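Local coordinates for glycosyl hydrolase family 61, 2 protein (PDB 5NNS) that cleaves cellulose oxidatively as a secreted, copper-dependent lytic polysaccharide monooxygenase of family AA9, yielding C1-oxidised products, at residues S8-W13 with A67-T72; Q60-V65 with C170-V175; T118-T123 with I204-H209. All coordinates share one frame; numbering follows the deposited sequence. Where two conformers were deposited one is given.

Interactions 1 and 2 belong to the two facing sheets of the beta-sandwich and touch, their centres 11 Å apart. Leu-9 of interaction 1 reaches into interaction 2: its CD1 packs 3.4 Å from Ala-63 CB and 3.8 Å from Leu-173 CD2; Ala-10 on Val-65 and Ala-67 on Val-175 add to the junction. Interaction 3 stands apart, its centre about 34 Å from that of interaction 1 and 37 Å from that of interaction 2. It joins two loops and includes Asp-205 and Tyr-207, which bind the glucan chain; the Tyr-207 side chain comes within about 4 Å of that of His-159, a probable O2-binding residue. Interactions 1 and 2 lie away from the copper and glucan sites.

Interaction 1: residues S8-W13 with A67-T72; sequences SLAGTW and AGSSVT. With GOL (glycerol), chain I.
Ser-8 and Thr-72 form an antiparallel hydrogen-bonded pair between strands 4-9 and 70-75, with Ser-8 N to Thr-72 O at 3.0 Å and Thr-72 N to Ser-8 O at 2.7 Å. Leu-9 and Val-71 follow as the non-hydrogen-bonded pair, and Ala-10 N gives a bond to Ser-70 O as strand 4-9 enters the type I' turn Leu-9 to Thr-12. On the buried face the side chains of Leu-9 and Val-71 cross obliquely; Leu-9 CD2 sits 3.4 Å from Val-71 CG1, closer than two methyl groups normally come. At the turn, Ala-10 CB touches CB and OG of Ser-69, whose hydroxyl is bonded to Ala-66 O. The other face, that of Ser-8 and Thr-72, carries a glycerol, probably picked up during crystallisation. Ser-8 OG, anti to its backbone N (chi1 178°), meets glycerol O1 at 2.9 Å, and Gly-11 N donates to the same oxygen. Thr-72 OG1 lies 2.6 Å from glycerol O3 and also bonds Thr-137 OG1, while Ser-70 OG has a weak bond to O3. The two faces differ chemically: Leu-9 packs on Ala-63 and Leu-173 of the other sheet and Val-71 on Ile-140, whereas the hydroxyl-lined face can hold a small polyol.

Interaction 2: residues Q60-V65 with C170-V175; sequences QKSATV and CAQLIV
Ala-63 and Leu-173 pair in parallel at the edge of the mixed sheet of the AA9 beta-sandwich, where strand 63-66 lies beside strand 165-176. The main-chain bonds alternate between the strands: Ala-63 N to Gln-172 O at 2.9 Å, Ile-174 N to Ala-63 O at 2.8 Å, and Val-65 N to Ile-174 O at 3.0 Å.

Side-chain contacts divide between the two faces. Leu-173 CD2 rests on Ala-63 CB and its CD1 lies near Val-65 CG2, on the face that packs against Leu-9; on the opposite face Ile-174 CD1 lies near the hydroxyl oxygen of Thr-64 and CB of Ser-62.

Polar side chains gather at the start of the pairing. Gln-172, extended beyond CG (chi2 -170°), meets Gln-60 tip to tip, their amide planes 26° apart and Gln-172 OE1 3.4 Å from Gln-60 CG; Gln-60 OE1 accepts a bond from Leu-56 N. Gln-172 NE2 donates to Ser-62 OG at 3.1 Å, the oxygen lying in the plane of the Gln-172 amide; this NE2 also bonds Thr-97 OG1, and OE1 takes the NE hydrogen of Arg-31. An alanine in place of Gln-172 would probably leave Arg-31 NE without this acceptor and Ser-62 OG without this donor, and open a gap beside Gln-60. A water 2.7 Å from Ser-62 OG bridges the strands by donating to Leu-173 O, 3.1 Å away.

Interaction 3: residues T118-T123 with I204-H209; sequences TLTSGT and IDIYSH
Leu-119 and Thr-120 meet the 204-209 loop through van der Waals contacts of their side-chain carbons, with no hydrogen bond between the two segments. Leu-119 CD1 lies 3.6 Å from His-209 O and 3.9 Å from Ile-204 CD1, beside His-209 CB; the Leu-119 and His-209 side chains lie side by side, pointing the same way. Closer to the backbone, Leu-119 CB packs 4.0 Å from Ile-206 CB. Thr-120 contributes its methyl: CG2, set anti to the carbonyl carbon with OG1 between the backbone N and the carbonyl carbon (chi1 57°), approaches Ile-206 O at 3.3 Å and touches Tyr-207 CD1 obliquely.

A second shell shapes the 204-209 turn. His-209 ND1 donates to Asp-205 O at 3.0 Å in an almost straight bond (178°) within the ring plane, which limits how far the imidazole can turn. Ser-208 OG gives its hydrogen to Asp-205 OD2 at 2.7 Å, from above the carboxylate plane, while OD1 is held by Ser-161 OG. Ile-206 CG1 sits over the centre of one face of the Tyr-207 ring, 3.5 Å above its plane, and Tyr-207 OH bonds His-159 O.

Further out, Leu-119 O accepts a bond from Trp-124 NE1, and Thr-120 OG1 has a weak bond to Glu-210 O. Asp-205, Tyr-207 and Glu-210 bind the glucan chain, which places this junction of two loops at the substrate-binding surface of an AA9 monooxygenase.

Interaction 1: residues S8-W13 with A67-T72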
ATOM      1  N   SER A   8       2.719  13.562   0.908  1.00 14.90           N
ATOM      2  CA  SER A   8       3.305  14.518   1.846  1.00 15.31           C
ATOM      3  C   SER A   8       3.953  13.675   2.936  1.00 15.81           C
ATOM      4  O   SER A   8       3.260  12.960   3.660  1.00 15.92           O
ATOM      5  CB  SER A   8       2.255  15.466   2.429  1.00 15.30           C
ATOM      6  OG  SER A   8       2.826  16.361   3.373  1.00 15.20           O
ATOM      7  N   LEU A   9       5.282  13.739   3.014  1.00 16.72           N
ATOM      8  CA  LEU A   9       6.074  12.907   3.914  1.00 17.39           C
ATOM      9  C   LEU A   9       6.908  13.819   4.816  1.00 18.05           C
ATOM     10  O   LEU A   9       7.806  14.525   4.340  1.00 17.20           O
ATOM     11  CB  LEU A   9       6.984  11.959   3.116  1.00 17.36           C
ATOM     12  CG  LEU A   9       6.334  11.161   1.977  1.00 17.41           C
ATOM     13  CD1 LEU A   9       7.398  10.483   1.131  1.00 17.42           C
ATOM     14  CD2 LEU A   9       5.335  10.134   2.496  1.00 17.42           C
ATOM     15  N   ALA A  10       6.583  13.807   6.111  1.00 18.86           N
ATOM     16  CA  ALA A  10       7.267  14.621   7.116  1.00 19.01           C
ATOM     17  C   ALA A  10       7.374  16.090   6.678  1.00 19.57           C
ATOM     18  O   ALA A  10       8.460  16.680   6.686  1.00 19.39           O
ATOM     19  CB  ALA A  10       8.633  14.024   7.413  1.00 19.19           C
ATOM     20  N   GLY A  11       6.235  16.648   6.257  1.00 20.12           N
ATOM     21  CA  GLY A  11       6.116  18.064   5.923  1.00 20.45           C
ATOM     22  C   GLY A  11       6.483  18.504   4.512  1.00 20.66           C
ATOM     23  O   GLY A  11       6.394  19.692   4.211  1.00 20.50           O
ATOM     24  N   THR A  12       6.878  17.570   3.646  1.00 21.09           N
ATOM     25  CA  THR A  12       7.360  17.905   2.295  1.00 21.17           C
ATOM     26  C   THR A  12       6.542  17.189   1.229  1.00 21.03           C
ATOM     27  O   THR A  12       6.323  15.983   1.319  1.00 21.03           O
ATOM     28  CB  THR A  12       8.842  17.515   2.119  1.00 21.32           C
ATOM     29  OG1 THR A  12       9.631  18.171   3.118  1.00 21.84           O
ATOM     30  CG2 THR A  12       9.363  17.893   0.724  1.00 21.30           C
ATOM     31  N   TRP A  13       6.128  17.940   0.215  1.00 20.97           N
ATOM     32  CA  TRP A  13       5.349  17.406  -0.901  1.00 21.36           C
ATOM     33  C   TRP A  13       6.244  16.630  -1.872  1.00 21.24           C
ATOM     34  O   TRP A  13       7.348  17.069  -2.178  1.00 20.87           O
ATOM     35  CB  TRP A  13       4.662  18.556  -1.645  1.00 21.71           C
ATOM     36  CG  TRP A  13       3.763  18.126  -2.763  1.00 22.35           C
ATOM     37  CD1 TRP A  13       4.090  17.998  -4.092  1.00 22.37           C
ATOM     38  CD2 TRP A  13       2.382  17.771  -2.652  1.00 22.67           C
ATOM     39  NE1 TRP A  13       2.990  17.582  -4.810  1.00 22.77           N
ATOM     40  CE2 TRP A  13       1.928  17.441  -3.952  1.00 22.90           C
ATOM     41  CE3 TRP A  13       1.480  17.705  -1.581  1.00 23.37           C
ATOM     42  CZ2 TRP A  13       0.605  17.047  -4.208  1.00 23.16           C
ATOM     43  CZ3 TRP A  13       0.156  17.310  -1.836  1.00 23.30           C
ATOM     44  CH2 TRP A  13      -0.261  16.991  -3.143  1.00 23.17           C
ATOM     45  N   ALA A  67      12.292   8.061  11.348  1.00 19.69           N
ATOM     46  CA  ALA A  67      11.379   7.072  11.889  1.00 19.10           C
ATOM     47  C   ALA A  67      10.551   7.816  12.926  1.00 18.94           C
ATOM     48  O   ALA A  67      11.096   8.623  13.677  1.00 19.58           O
ATOM     49  CB  ALA A  67      12.146   5.910  12.510  1.00 19.02           C
ATOM     50  N   GLY A  68       9.237   7.582  12.933  1.00 18.31           N
ATOM     51  CA  GLY A  68       8.298   8.379  13.737  1.00 17.62           C
ATOM     52  C   GLY A  68       7.539   9.416  12.918  1.00 17.20           C
ATOM     53  O   GLY A  68       6.474   9.871  13.345  1.00 16.75           O
ATOM     54  N   SER A  69       8.084   9.786  11.748  1.00 16.47           N
ATOM     55  CA  SER A  69       7.477  10.772  10.845  1.00 16.09           C
ATOM     56  C   SER A  69       6.104  10.366  10.323  1.00 15.55           C
ATOM     57  O   SER A  69       5.854   9.193  10.064  1.00 15.29           O
ATOM     58  CB  SER A  69       8.353  10.996   9.604  1.00 16.41           C
ATOM     59  OG  SER A  69       9.641  11.478   9.928  1.00 16.68           O
ATOM     60  N   SER A  70       5.251  11.368  10.135  1.00 14.95           N
ATOM     61  CA  SER A  70       3.936  11.204   9.535  1.00 14.42           C
ATOM     62  C   SER A  70       4.087  11.177   8.008  1.00 14.13           C
ATOM     63  O   SER A  70       4.775  12.028   7.427  1.00 13.72           O
ATOM     64  CB  SER A  70       3.032  12.367   9.955  1.00 14.15           C
ATOM     65  OG  SER A  70       1.700  12.168   9.533  1.00 13.94           O
ATOM     66  N   VAL A  71       3.436  10.203   7.371  1.00 13.76           N
ATOM     67  CA  VAL A  71       3.455  10.053   5.918  1.00 13.62           C
ATOM     68  C   VAL A  71       2.019   9.990   5.412  1.00 13.31           C
ATOM     69  O   VAL A  71       1.212   9.209   5.919  1.00 13.33           O
ATOM     70  CB  VAL A  71       4.280   8.817   5.449  1.00 13.89           C
ATOM     71  CG1 VAL A  71       5.768   9.069   5.667  1.00 14.09           C
ATOM     72  CG2 VAL A  71       3.875   7.528   6.155  1.00 13.95           C
ATOM     73  N   THR A  72       1.702  10.853   4.447  1.00 12.86           N
ATOM     74  CA  THR A  72       0.375  10.922   3.851  1.00 12.64           C
ATOM     75  C   THR A  72       0.476  10.566   2.375  1.00 12.57           C
ATOM     76  O   THR A  72       1.390  11.032   1.681  1.00 12.67           O
ATOM     77  CB  THR A  72      -0.251  12.323   3.997  1.00 12.59           C
ATOM     78  OG1 THR A  72      -0.394  12.638   5.385  1.00 12.52           O
ATOM     79  CG2 THR A  72      -1.627  12.387   3.336  1.00 12.65           C
TER
HETATM   80  C1  GOL I 307       2.527  16.363   6.581  1.00 32.55           C
HETATM   81  O1  GOL I 307       3.510  15.495   6.005  1.00 31.56           O
HETATM   82  C2  GOL I 307       1.172  15.659   6.603  1.00 32.51           C
HETATM   83  O2  GOL I 307       0.155  16.549   7.094  1.00 33.40           O
HETATM   84  C3  GOL I 307       1.226  14.431   7.504  1.00 32.13           C
HETATM   85  O3  GOL I 307       1.728  13.291   6.802  1.00 31.22           O

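Interaction 2: residues Q60-V65 with C170-V175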
ATOM      1  N   GLN A  60      15.045   8.189 -10.594  1.00 27.80           N
ATOM      2  CA  GLN A  60      14.390   7.675  -9.390  1.00 26.94           C
ATOM      3  C   GLN A  60      14.835   8.464  -8.166  1.00 26.82           C
ATOM      4  O   GLN A  60      16.031   8.561  -7.896  1.00 26.95           O
ATOM      5  CB  GLN A  60      14.729   6.191  -9.192  1.00 26.44           C
ATOM      6  CG  GLN A  60      13.967   5.495  -8.065  1.00 26.73           C
ATOM      7  CD  GLN A  60      12.470   5.429  -8.312  1.00 26.16           C
ATOM      8  OE1 GLN A  60      12.030   4.988  -9.368  1.00 26.23           O
ATOM      9  NE2 GLN A  60      11.687   5.864  -7.336  1.00 25.93           N
ATOM     10  N   LYS A  61      13.871   9.020  -7.434  1.00 26.46           N
ATOM     11  CA  LYS A  61      14.142   9.730  -6.183  1.00 26.51           C
ATOM     12  C   LYS A  61      13.829   8.837  -4.978  1.00 25.46           C
ATOM     13  O   LYS A  61      13.221   7.775  -5.126  1.00 24.82           O
ATOM     14  CB  LYS A  61      13.317  11.019  -6.106  1.00 27.75           C
ATOM     15  CG  LYS A  61      13.394  11.930  -7.336  1.00 28.73           C
ATOM     16  CD  LYS A  61      13.226  13.404  -6.948  1.00 29.99           C
ATOM     17  CE  LYS A  61      12.702  14.284  -8.081  1.00 30.82           C
ATOM     18  NZ  LYS A  61      11.209  14.367  -8.138  1.00 31.49           N
ATOM     19  N   SER A  62      14.283   9.267  -3.798  1.00 25.01           N
ATOM     20  CA  SER A  62      13.895   8.681  -2.503  1.00 24.95           C
ATOM     21  C   SER A  62      13.607   9.810  -1.502  1.00 24.69           C
ATOM     22  O   SER A  62      14.304  10.821  -1.495  1.00 25.16           O
ATOM     23  CB  SER A  62      15.002   7.780  -1.934  1.00 24.82           C
ATOM     24  OG  SER A  62      15.213   6.618  -2.719  1.00 24.97           O
ATOM     25  N   ALA A  63      12.592   9.633  -0.656  1.00 24.20           N
ATOM     26  CA  ALA A  63      12.246  10.625   0.363  1.00 23.35           C
ATOM     27  C   ALA A  63      12.962  10.285   1.658  1.00 22.90           C
ATOM     28  O   ALA A  63      12.792   9.190   2.190  1.00 21.33           O
ATOM     29  CB  ALA A  63      10.746  10.656   0.589  1.00 23.39           C
ATOM     30  N   THR A  64      13.772  11.217   2.159  1.00 22.87           N
ATOM     31  CA  THR A  64      14.429  11.045   3.453  1.00 22.85           C
ATOM     32  C   THR A  64      13.497  11.518   4.558  1.00 22.53           C
ATOM     33  O   THR A  64      13.014  12.650   4.517  1.00 22.42           O
ATOM     34  CB  THR A  64      15.763  11.803   3.526  1.00 22.89           C
ATOM     35  OG1 THR A  64      16.575  11.424   2.410  1.00 23.11           O
ATOM     36  CG2 THR A  64      16.504  11.474   4.821  1.00 23.04           C
ATOM     37  N   VAL A  65      13.237  10.635   5.528  1.00 22.15           N
ATOM     38  CA  VAL A  65      12.317  10.902   6.643  1.00 21.87           C
ATOM     39  C   VAL A  65      12.789  10.192   7.909  1.00 21.35           C
ATOM     40  O   VAL A  65      13.346   9.100   7.841  1.00 21.85           O
ATOM     41  CB  VAL A  65      10.856  10.456   6.332  1.00 22.23           C
ATOM     42  CG1 VAL A  65      10.219  11.372   5.302  1.00 22.69           C
ATOM     43  CG2 VAL A  65      10.777   9.009   5.859  1.00 22.14           C
ATOM     44  N   CYS A 170       4.021   2.086  -4.696  1.00 15.65           N
ATOM     45  CA  CYS A 170       5.237   2.077  -3.875  1.00 15.99           C
ATOM     46  C   CYS A 170       5.997   3.387  -3.975  1.00 16.08           C
ATOM     47  O   CYS A 170       6.049   3.991  -5.042  1.00 16.12           O
ATOM     48  CB  CYS A 170       6.158   0.952  -4.328  1.00 16.12           C
ATOM     49  SG  CYS A 170       5.542  -0.688  -3.906  1.00 16.46           S
ATOM     50  N   ALA A 171       6.592   3.801  -2.858  1.00 16.36           N
ATOM     51  CA  ALA A 171       7.470   4.971  -2.795  1.00 16.65           C
ATOM     52  C   ALA A 171       8.773   4.579  -2.108  1.00 17.05           C
ATOM     53  O   ALA A 171       8.754   3.797  -1.158  1.00 16.89           O
ATOM     54  CB  ALA A 171       6.789   6.093  -2.033  1.00 16.63           C
ATOM     55  N   GLN A 172       9.897   5.116  -2.588  1.00 17.90           N
ATOM     56  CA  GLN A 172      11.209   4.847  -1.980  1.00 18.49           C
ATOM     57  C   GLN A 172      11.491   5.836  -0.851  1.00 18.91           C
ATOM     58  O   GLN A 172      11.328   7.042  -1.028  1.00 18.91           O
ATOM     59  CB  GLN A 172      12.328   4.903  -3.029  1.00 18.62           C
ATOM     60  CG  GLN A 172      12.222   3.805  -4.078  1.00 18.89           C
ATOM     61  CD  GLN A 172      13.436   3.675  -4.991  1.00 19.02           C
ATOM     62  OE1 GLN A 172      13.403   2.919  -5.954  1.00 19.26           O
ATOM     63  NE2 GLN A 172      14.507   4.395  -4.687  1.00 19.14           N
ATOM     64  N   LEU A 173      11.899   5.317   0.305  1.00 19.68           N
ATOM     65  CA  LEU A 173      12.288   6.145   1.444  1.00 20.59           C
ATOM     66  C   LEU A 173      13.719   5.852   1.882  1.00 21.75           C
ATOM     67  O   LEU A 173      14.236   4.755   1.662  1.00 22.18           O
ATOM     68  CB  LEU A 173      11.370   5.903   2.643  1.00 20.70           C
ATOM     69  CG  LEU A 173       9.858   6.012   2.472  1.00 20.65           C
ATOM     70  CD1 LEU A 173       9.187   5.652   3.788  1.00 20.63           C
ATOM     71  CD2 LEU A 173       9.451   7.400   2.009  1.00 20.88           C
ATOM     72  N   ILE A 174      14.347   6.852   2.492  1.00 23.20           N
ATOM     73  CA  ILE A 174      15.535   6.664   3.311  1.00 24.05           C
ATOM     74  C   ILE A 174      15.097   6.985   4.739  1.00 24.44           C
ATOM     75  O   ILE A 174      14.783   8.131   5.050  1.00 24.50           O
ATOM     76  CB  ILE A 174      16.705   7.571   2.859  1.00 24.63           C
ATOM     77  CG1 ILE A 174      17.098   7.248   1.409  1.00 25.00           C
ATOM     78  CG2 ILE A 174      17.912   7.379   3.774  1.00 25.10           C
ATOM     79  CD1 ILE A 174      18.037   8.252   0.765  1.00 24.97           C
ATOM     80  N   VAL A 175      15.044   5.961   5.591  1.00 25.10           N
ATOM     81  CA  VAL A 175      14.617   6.116   6.977  1.00 25.31           C
ATOM     82  C   VAL A 175      15.844   6.391   7.838  1.00 25.75           C
ATOM     83  O   VAL A 175      16.796   5.614   7.824  1.00 26.02           O
ATOM     84  CB  VAL A 175      13.851   4.869   7.475  1.00 25.85           C
ATOM     85  CG1 VAL A 175      13.517   4.971   8.957  1.00 25.75           C
ATOM     86  CG2 VAL A 175      12.575   4.685   6.660  1.00 26.19           C
TER
HETATM   87  O   HOH W   1      15.391   4.347  -1.188  1.00 18.99           O

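Interaction 3: residues T118-T123 with I204-H209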
ATOM      1  N   THR A 118     -22.222  -3.708   8.801  1.00 15.77           N
ATOM      2  CA  THR A 118     -22.148  -4.926   8.024  1.00 16.18           C
ATOM      3  C   THR A 118     -21.294  -4.690   6.800  1.00 16.53           C
ATOM      4  O   THR A 118     -21.002  -3.542   6.454  1.00 16.86           O
ATOM      5  CB  THR A 118     -23.540  -5.374   7.569  1.00 16.07           C
ATOM      6  OG1 THR A 118     -24.117  -4.352   6.752  1.00 16.48           O
ATOM      7  CG2 THR A 118     -24.443  -5.640   8.771  1.00 15.81           C
ATOM      8  N   LEU A 119     -20.918  -5.775   6.128  1.00 16.75           N
ATOM      9  CA  LEU A 119     -20.108  -5.680   4.910  1.00 17.11           C
ATOM     10  C   LEU A 119     -20.719  -4.709   3.892  1.00 17.29           C
ATOM     11  O   LEU A 119     -20.002  -3.928   3.266  1.00 17.41           O
ATOM     12  CB  LEU A 119     -19.939  -7.059   4.254  1.00 17.39           C
ATOM     13  CG  LEU A 119     -19.199  -8.176   5.000  1.00 17.65           C
ATOM     14  CD1 LEU A 119     -19.291  -9.463   4.190  1.00 17.83           C
ATOM     15  CD2 LEU A 119     -17.742  -7.819   5.260  1.00 17.64           C
ATOM     16  N   THR A 120     -22.047  -4.754   3.757  1.00 17.51           N
ATOM     17  CA  THR A 120     -22.768  -4.010   2.713  1.00 17.69           C
ATOM     18  C   THR A 120     -23.307  -2.623   3.090  1.00 17.65           C
ATOM     19  O   THR A 120     -23.590  -1.820   2.188  1.00 17.76           O
ATOM     20  CB  THR A 120     -23.955  -4.837   2.202  1.00 17.74           C
ATOM     21  OG1 THR A 120     -24.816  -5.161   3.302  1.00 18.20           O
ATOM     22  CG2 THR A 120     -23.460  -6.105   1.542  1.00 17.95           C
ATOM     23  N   SER A 121     -23.463  -2.353   4.391  0.50 17.41           N
ATOM     24  CA  SER A 121     -23.958  -1.053   4.882  0.50 17.28           C
ATOM     25  C   SER A 121     -23.061  -0.383   5.941  0.50 17.23           C
ATOM     26  O   SER A 121     -23.439   0.653   6.498  0.50 17.61           O
ATOM     27  CB  SER A 121     -25.369  -1.219   5.455  0.50 17.22           C
ATOM     28  OG  SER A 121     -25.324  -1.697   6.788  0.50 17.00           O
ATOM     29  N   GLY A 122     -21.865  -0.919   6.170  1.00 16.90           N
ATOM     30  CA  GLY A 122     -20.987  -0.457   7.251  1.00 16.42           C
ATOM     31  C   GLY A 122     -20.007   0.628   6.838  1.00 15.66           C
ATOM     32  O   GLY A 122     -20.065   1.156   5.728  1.00 15.82           O
ATOM     33  N   THR A 123     -19.107   0.962   7.756  1.00 14.96           N
ATOM     34  CA  THR A 123     -18.058   1.936   7.515  1.00 14.52           C
ATOM     35  C   THR A 123     -16.743   1.198   7.297  1.00 13.64           C
ATOM     36  O   THR A 123     -16.309   0.427   8.159  1.00 13.36           O
ATOM     37  CB  THR A 123     -17.915   2.894   8.711  1.00 14.71           C
ATOM     38  OG1 THR A 123     -19.143   3.599   8.891  1.00 14.94           O
ATOM     39  CG2 THR A 123     -16.782   3.901   8.486  1.00 14.75           C
ATOM     40  N   ILE A 204     -14.506 -12.937  -1.833  1.00 11.19           N
ATOM     41  CA  ILE A 204     -15.670 -12.608  -1.019  1.00 11.40           C
ATOM     42  C   ILE A 204     -16.782 -12.067  -1.899  1.00 11.66           C
ATOM     43  O   ILE A 204     -16.535 -11.331  -2.852  1.00 11.54           O
ATOM     44  CB  ILE A 204     -15.297 -11.593   0.097  1.00 11.59           C
ATOM     45  CG1 ILE A 204     -16.469 -11.375   1.067  1.00 11.66           C
ATOM     46  CG2 ILE A 204     -14.822 -10.263  -0.477  1.00 11.62           C
ATOM     47  CD1 ILE A 204     -16.042 -10.788   2.393  1.00 11.75           C
ATOM     48  N   ASP A 205     -18.003 -12.473  -1.585  1.00 12.12           N
ATOM     49  CA  ASP A 205     -19.199 -11.923  -2.191  1.00 12.54           C
ATOM     50  C   ASP A 205     -19.938 -11.282  -1.035  1.00 12.66           C
ATOM     51  O   ASP A 205     -20.617 -11.969  -0.276  1.00 12.82           O
ATOM     52  CB  ASP A 205     -20.024 -13.043  -2.841  1.00 12.72           C
ATOM     53  CG  ASP A 205     -21.385 -12.571  -3.362  1.00 12.89           C
ATOM     54  OD1 ASP A 205     -21.601 -11.353  -3.568  1.00 12.89           O
ATOM     55  OD2 ASP A 205     -22.244 -13.447  -3.583  1.00 13.10           O
ATOM     56  N   ILE A 206     -19.784  -9.967  -0.896  1.00 13.10           N
ATOM     57  CA  ILE A 206     -20.417  -9.220   0.207  1.00 13.38           C
ATOM     58  C   ILE A 206     -21.954  -9.271   0.161  1.00 13.70           C
ATOM     59  O   ILE A 206     -22.607  -9.229   1.205  1.00 13.62           O
ATOM     60  CB  ILE A 206     -19.924  -7.745   0.299  1.00 13.45           C
ATOM     61  CG1 ILE A 206     -20.342  -6.914  -0.929  1.00 13.30           C
ATOM     62  CG2 ILE A 206     -18.410  -7.698   0.495  1.00 13.49           C
ATOM     63  CD1 ILE A 206     -19.971  -5.450  -0.821  1.00 13.27           C
ATOM     64  N   TYR A 207     -22.510  -9.407  -1.045  1.00 14.04           N
ATOM     65  CA  TYR A 207     -23.969  -9.380  -1.266  1.00 14.41           C
ATOM     66  C   TYR A 207     -24.718 -10.642  -0.813  1.00 14.81           C
ATOM     67  O   TYR A 207     -25.923 -10.585  -0.600  1.00 14.98           O
ATOM     68  CB  TYR A 207     -24.272  -9.054  -2.735  1.00 14.22           C
ATOM     69  CG  TYR A 207     -23.509  -7.831  -3.174  1.00 14.22           C
ATOM     70  CD1 TYR A 207     -23.755  -6.588  -2.581  1.00 14.26           C
ATOM     71  CD2 TYR A 207     -22.492  -7.915  -4.132  1.00 14.04           C
ATOM     72  CE1 TYR A 207     -23.027  -5.459  -2.947  1.00 14.10           C
ATOM     73  CE2 TYR A 207     -21.767  -6.792  -4.504  1.00 13.87           C
ATOM     74  CZ  TYR A 207     -22.042  -5.567  -3.905  1.00 13.77           C
ATOM     75  OH  TYR A 207     -21.350  -4.437  -4.236  1.00 13.78           O
ATOM     76  N   SER A 208     -24.012 -11.762  -0.661  1.00 15.21           N
ATOM     77  CA  SER A 208     -24.563 -12.955  -0.003  1.00 15.66           C
ATOM     78  C   SER A 208     -24.219 -13.033   1.495  1.00 15.97           C
ATOM     79  O   SER A 208     -24.394 -14.078   2.102  1.00 16.59           O
ATOM     80  CB  SER A 208     -24.057 -14.210  -0.714  1.00 15.72           C
ATOM     81  OG  SER A 208     -24.407 -14.177  -2.086  1.00 15.70           O
ATOM     82  N   HIS A 209     -23.730 -11.940   2.082  1.00 16.38           N
ATOM     83  CA  HIS A 209     -23.319 -11.891   3.490  1.00 17.07           C
ATOM     84  C   HIS A 209     -23.622 -10.503   4.053  1.00 17.91           C
ATOM     85  O   HIS A 209     -22.795  -9.905   4.753  1.00 17.49           O
ATOM     86  CB  HIS A 209     -21.821 -12.201   3.636  1.00 17.11           C
ATOM     87  CG  HIS A 209     -21.454 -13.598   3.257  1.00 17.19           C
ATOM     88  ND1 HIS A 209     -21.014 -13.938   1.996  1.00 17.42           N
ATOM     89  CD2 HIS A 209     -21.487 -14.749   3.967  1.00 17.38           C
ATOM     90  CE1 HIS A 209     -20.782 -15.237   1.949  1.00 17.41           C
ATOM     91  NE2 HIS A 209     -21.057 -15.752   3.134  1.00 17.53           N
TER